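PDB 5JFQ: geranylgeranyl pyrophosphate synthase from Geoglobus acetivorans, which condenses three molecules of isopentenyl diphosphate onto dimethylallyl diphosphate to make mainly geranylgeranyl diphosphate, with smaller amounts of farnesyl diphosphate, using magnesium as cofactor. Local coordinates for residues R46-I51 with V178-S183. Sequence-based numbering, arbitrary orientation.
Sequences RLRPVI and VLIGIS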
ATOM      1  N   ARG B  46      -2.370  -4.105  20.389  1.00 68.03           N
ATOM      2  CA  ARG B  46      -2.246  -5.328  19.587  1.00 62.80           C
ATOM      3  C   ARG B  46      -3.547  -6.118  19.547  1.00 59.85           C
ATOM      4  O   ARG B  46      -3.528  -7.349  19.514  1.00 60.77           O
ATOM      5  CB  ARG B  46      -1.117  -6.231  20.100  1.00 60.87           C
ATOM      6  CG  ARG B  46       0.197  -5.523  20.344  1.00 59.93           C
ATOM      7  CD  ARG B  46       0.891  -5.234  19.045  1.00 61.91           C
ATOM      8  NE  ARG B  46       2.073  -4.407  19.238  1.00 59.84           N
ATOM      9  CZ  ARG B  46       2.232  -3.208  18.704  1.00 57.65           C
ATOM     10  NH1 ARG B  46       1.287  -2.703  17.927  1.00 62.12           N
ATOM     11  NH2 ARG B  46       3.339  -2.518  18.936  1.00 61.61           N
ATOM     12  N   LEU B  47      -4.682  -5.421  19.551  1.00 58.49           N
ATOM     13  CA  LEU B  47      -5.965  -6.092  19.713  1.00 55.88           C
ATOM     14  C   LEU B  47      -6.198  -7.129  18.621  1.00 61.31           C
ATOM     15  O   LEU B  47      -6.420  -8.317  18.904  1.00 62.08           O
ATOM     16  CB  LEU B  47      -7.078  -5.060  19.712  1.00 55.09           C
ATOM     17  CG  LEU B  47      -8.431  -5.512  20.238  1.00 63.65           C
ATOM     18  CD1 LEU B  47      -8.247  -6.348  21.481  1.00 62.29           C
ATOM     19  CD2 LEU B  47      -9.229  -4.258  20.567  1.00 70.82           C
ATOM     20  N   ARG B  48      -6.151  -6.689  17.360  1.00 60.82           N
ATOM     21  CA  ARG B  48      -6.440  -7.577  16.232  1.00 62.14           C
ATOM     22  C   ARG B  48      -5.524  -8.800  16.177  1.00 60.74           C
ATOM     23  O   ARG B  48      -6.033  -9.914  15.962  1.00 58.16           O
ATOM     24  CB  ARG B  48      -6.398  -6.754  14.939  1.00 59.26           C
ATOM     25  CG  ARG B  48      -7.234  -5.490  15.020  1.00 56.30           C
ATOM     26  CD  ARG B  48      -6.735  -4.391  14.088  1.00 55.65           C
ATOM     27  NE  ARG B  48      -7.855  -3.613  13.560  1.00 59.87           N
ATOM     28  CZ  ARG B  48      -8.307  -2.485  14.109  1.00 64.00           C
ATOM     29  NH1 ARG B  48      -7.704  -2.022  15.203  1.00 56.39           N
ATOM     30  NH2 ARG B  48      -9.348  -1.826  13.565  1.00 55.12           N
ATOM     31  N   PRO B  49      -4.200  -8.682  16.346  1.00 57.50           N
ATOM     32  CA  PRO B  49      -3.374  -9.897  16.474  1.00 60.70           C
ATOM     33  C   PRO B  49      -3.895 -10.887  17.503  1.00 64.08           C
ATOM     34  O   PRO B  49      -3.955 -12.096  17.229  1.00 58.85           O
ATOM     35  CB  PRO B  49      -2.005  -9.337  16.886  1.00 61.89           C
ATOM     36  CG  PRO B  49      -1.989  -7.953  16.394  1.00 55.86           C
ATOM     37  CD  PRO B  49      -3.381  -7.459  16.320  1.00 54.17           C
ATOM     38  N   VAL B  50      -4.254 -10.399  18.698  1.00 63.60           N
ATOM     39  CA  VAL B  50      -4.743 -11.280  19.754  1.00 62.79           C
ATOM     40  C   VAL B  50      -6.041 -11.941  19.318  1.00 61.79           C
ATOM     41  O   VAL B  50      -6.286 -13.115  19.608  1.00 60.22           O
ATOM     42  CB  VAL B  50      -4.912 -10.502  21.077  1.00 60.60           C
ATOM     43  CG1 VAL B  50      -5.594 -11.363  22.125  1.00 59.22           C
ATOM     44  CG2 VAL B  50      -3.575 -10.038  21.592  1.00 64.11           C
ATOM     45  N   ILE B  51      -6.882 -11.210  18.593  1.00 59.00           N
ATOM     46  CA  ILE B  51      -8.076 -11.853  18.072  1.00 60.97           C
ATOM     47  C   ILE B  51      -7.697 -12.964  17.103  1.00 63.39           C
ATOM     48  O   ILE B  51      -8.388 -13.988  17.016  1.00 65.11           O
ATOM     49  CB  ILE B  51      -8.999 -10.801  17.441  1.00 56.84           C
ATOM     50  CG1 ILE B  51      -9.416  -9.821  18.526  1.00 58.96           C
ATOM     51  CG2 ILE B  51     -10.211 -11.449  16.814  1.00 52.00           C
ATOM     52  CD1 ILE B  51     -10.226  -8.638  18.052  1.00 60.77           C
ATOM     53  N   VAL B 178     -14.001  -4.399   9.222  1.00 61.00           N
ATOM     54  CA  VAL B 178     -13.513  -5.532   8.432  1.00 54.91           C
ATOM     55  C   VAL B 178     -12.111  -5.933   8.861  1.00 50.57           C
ATOM     56  O   VAL B 178     -11.792  -7.124   8.906  1.00 58.55           O
ATOM     57  CB  VAL B 178     -13.570  -5.245   6.918  1.00 55.85           C
ATOM     58  CG1 VAL B 178     -15.019  -5.193   6.417  1.00 52.96           C
ATOM     59  CG2 VAL B 178     -12.771  -3.985   6.546  1.00 56.73           C
ATOM     60  N   LEU B 179     -11.247  -4.973   9.188  1.00 45.27           N
ATOM     61  CA  LEU B 179      -9.944  -5.399   9.686  1.00 49.96           C
ATOM     62  C   LEU B 179     -10.091  -6.181  10.981  1.00 55.28           C
ATOM     63  O   LEU B 179      -9.268  -7.052  11.278  1.00 53.87           O
ATOM     64  CB  LEU B 179      -8.992  -4.221   9.883  1.00 47.45           C
ATOM     65  CG  LEU B 179      -7.537  -4.656  10.067  1.00 46.16           C
ATOM     66  CD1 LEU B 179      -7.085  -5.435   8.858  1.00 47.53           C
ATOM     67  CD2 LEU B 179      -6.612  -3.488  10.302  1.00 44.34           C
ATOM     68  N   ILE B 180     -11.141  -5.909  11.754  1.00 59.95           N
ATOM     69  CA  ILE B 180     -11.354  -6.729  12.934  1.00 59.67           C
ATOM     70  C   ILE B 180     -12.032  -8.030  12.554  1.00 57.20           C
ATOM     71  O   ILE B 180     -11.755  -9.068  13.154  1.00 59.75           O
ATOM     72  CB  ILE B 180     -12.148  -5.959  13.994  1.00 59.50           C
ATOM     73  CG1 ILE B 180     -11.439  -4.632  14.281  1.00 57.29           C
ATOM     74  CG2 ILE B 180     -12.246  -6.797  15.254  1.00 58.36           C
ATOM     75  CD1 ILE B 180     -12.044  -3.806  15.399  1.00 58.12           C
ATOM     76  N   GLY B 181     -12.901  -8.007  11.543  1.00 57.13           N
ATOM     77  CA  GLY B 181     -13.489  -9.248  11.053  1.00 59.51           C
ATOM     78  C   GLY B 181     -12.458 -10.234  10.522  1.00 60.25           C
ATOM     79  O   GLY B 181     -12.513 -11.435  10.815  1.00 58.37           O
ATOM     80  N   ILE B 182     -11.504  -9.747   9.724  1.00 57.97           N
ATOM     81  CA  ILE B 182     -10.547 -10.669   9.127  1.00 57.26           C
ATOM     82  C   ILE B 182      -9.541 -11.143  10.162  1.00 57.40           C
ATOM     83  O   ILE B 182      -9.000 -12.249  10.033  1.00 55.82           O
ATOM     84  CB  ILE B 182      -9.854 -10.045   7.904  1.00 52.82           C
ATOM     85  CG1 ILE B 182      -8.933 -11.083   7.260  1.00 54.51           C
ATOM     86  CG2 ILE B 182      -9.072  -8.814   8.301  1.00 51.83           C
ATOM     87  CD1 ILE B 182      -8.534 -10.776   5.859  1.00 49.10           C
ATOM     88  N   SER B 183      -9.285 -10.340  11.204  1.00 51.04           N
ATOM     89  CA  SER B 183      -8.526 -10.822  12.360  1.00 56.53           C
ATOM     90  C   SER B 183      -9.051 -12.170  12.847  1.00 58.71           C
ATOM     91  O   SER B 183      -8.289 -13.128  13.017  1.00 57.09           O
ATOM     92  CB  SER B 183      -8.582  -9.806  13.500  1.00 58.23           C
ATOM     93  OG  SER B 183      -8.236  -8.512  13.058  1.00 65.19           O
TER
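Arg48 reaches from the first turn of helix 47-58 across to Leu179 and Ile180 on helix 165-190, within the largely helical fold of a trans-prenyltransferase. Its NE passes 3.5 Å from CD2 of Leu179, and the two side chains cross at about a right angle. Farther out, Ile180 covers one face of the guanidinium, with its CG1 3.6 Å from Arg48 NH2 and its CD1 lying above the plane toward the rim. The arginine chain bends at chi3 (145°), which sets NE beside Leu179 CD2. At the root of the same side chain, Arg48 CB meets Ser183 OG at 3.2 Å, where the CA atoms of these two residues come within 5.5 Å of each other. Ile51, one turn on, adds an apolar pair: its CD1 packs against Ile180 CG2 at 3.9 Å, while its CG2 rests on Ser183 CB. The two helix segments run in roughly the same direction, their axes inclined by 30°.

Arg48 probably helps bind isopentenyl diphosphate, as in related synthases, and its side chain lies beside that of His77 from helix 67-88, another probable binding residue for that substrate. A weak hydrogen bond also runs from Arg48 NH2 to Thr176 O. An alanine here would probably open a gap beside Leu179 CD2 and Ile180 CG1 and leave the probable diphosphate site short of a positive charge. Behind this shell, Thr52 OG1 lies within hydrogen-bonding distance of the carbonyl oxygens of Arg48 and Ser183; with one proton it can serve them only in turn or by sharing it. The Ser183 hydroxyl is turned back to its own helix, where OG donates to Leu179 O at 2.5 Å in the carbonyl plane, with a C=O...OG angle of 148°.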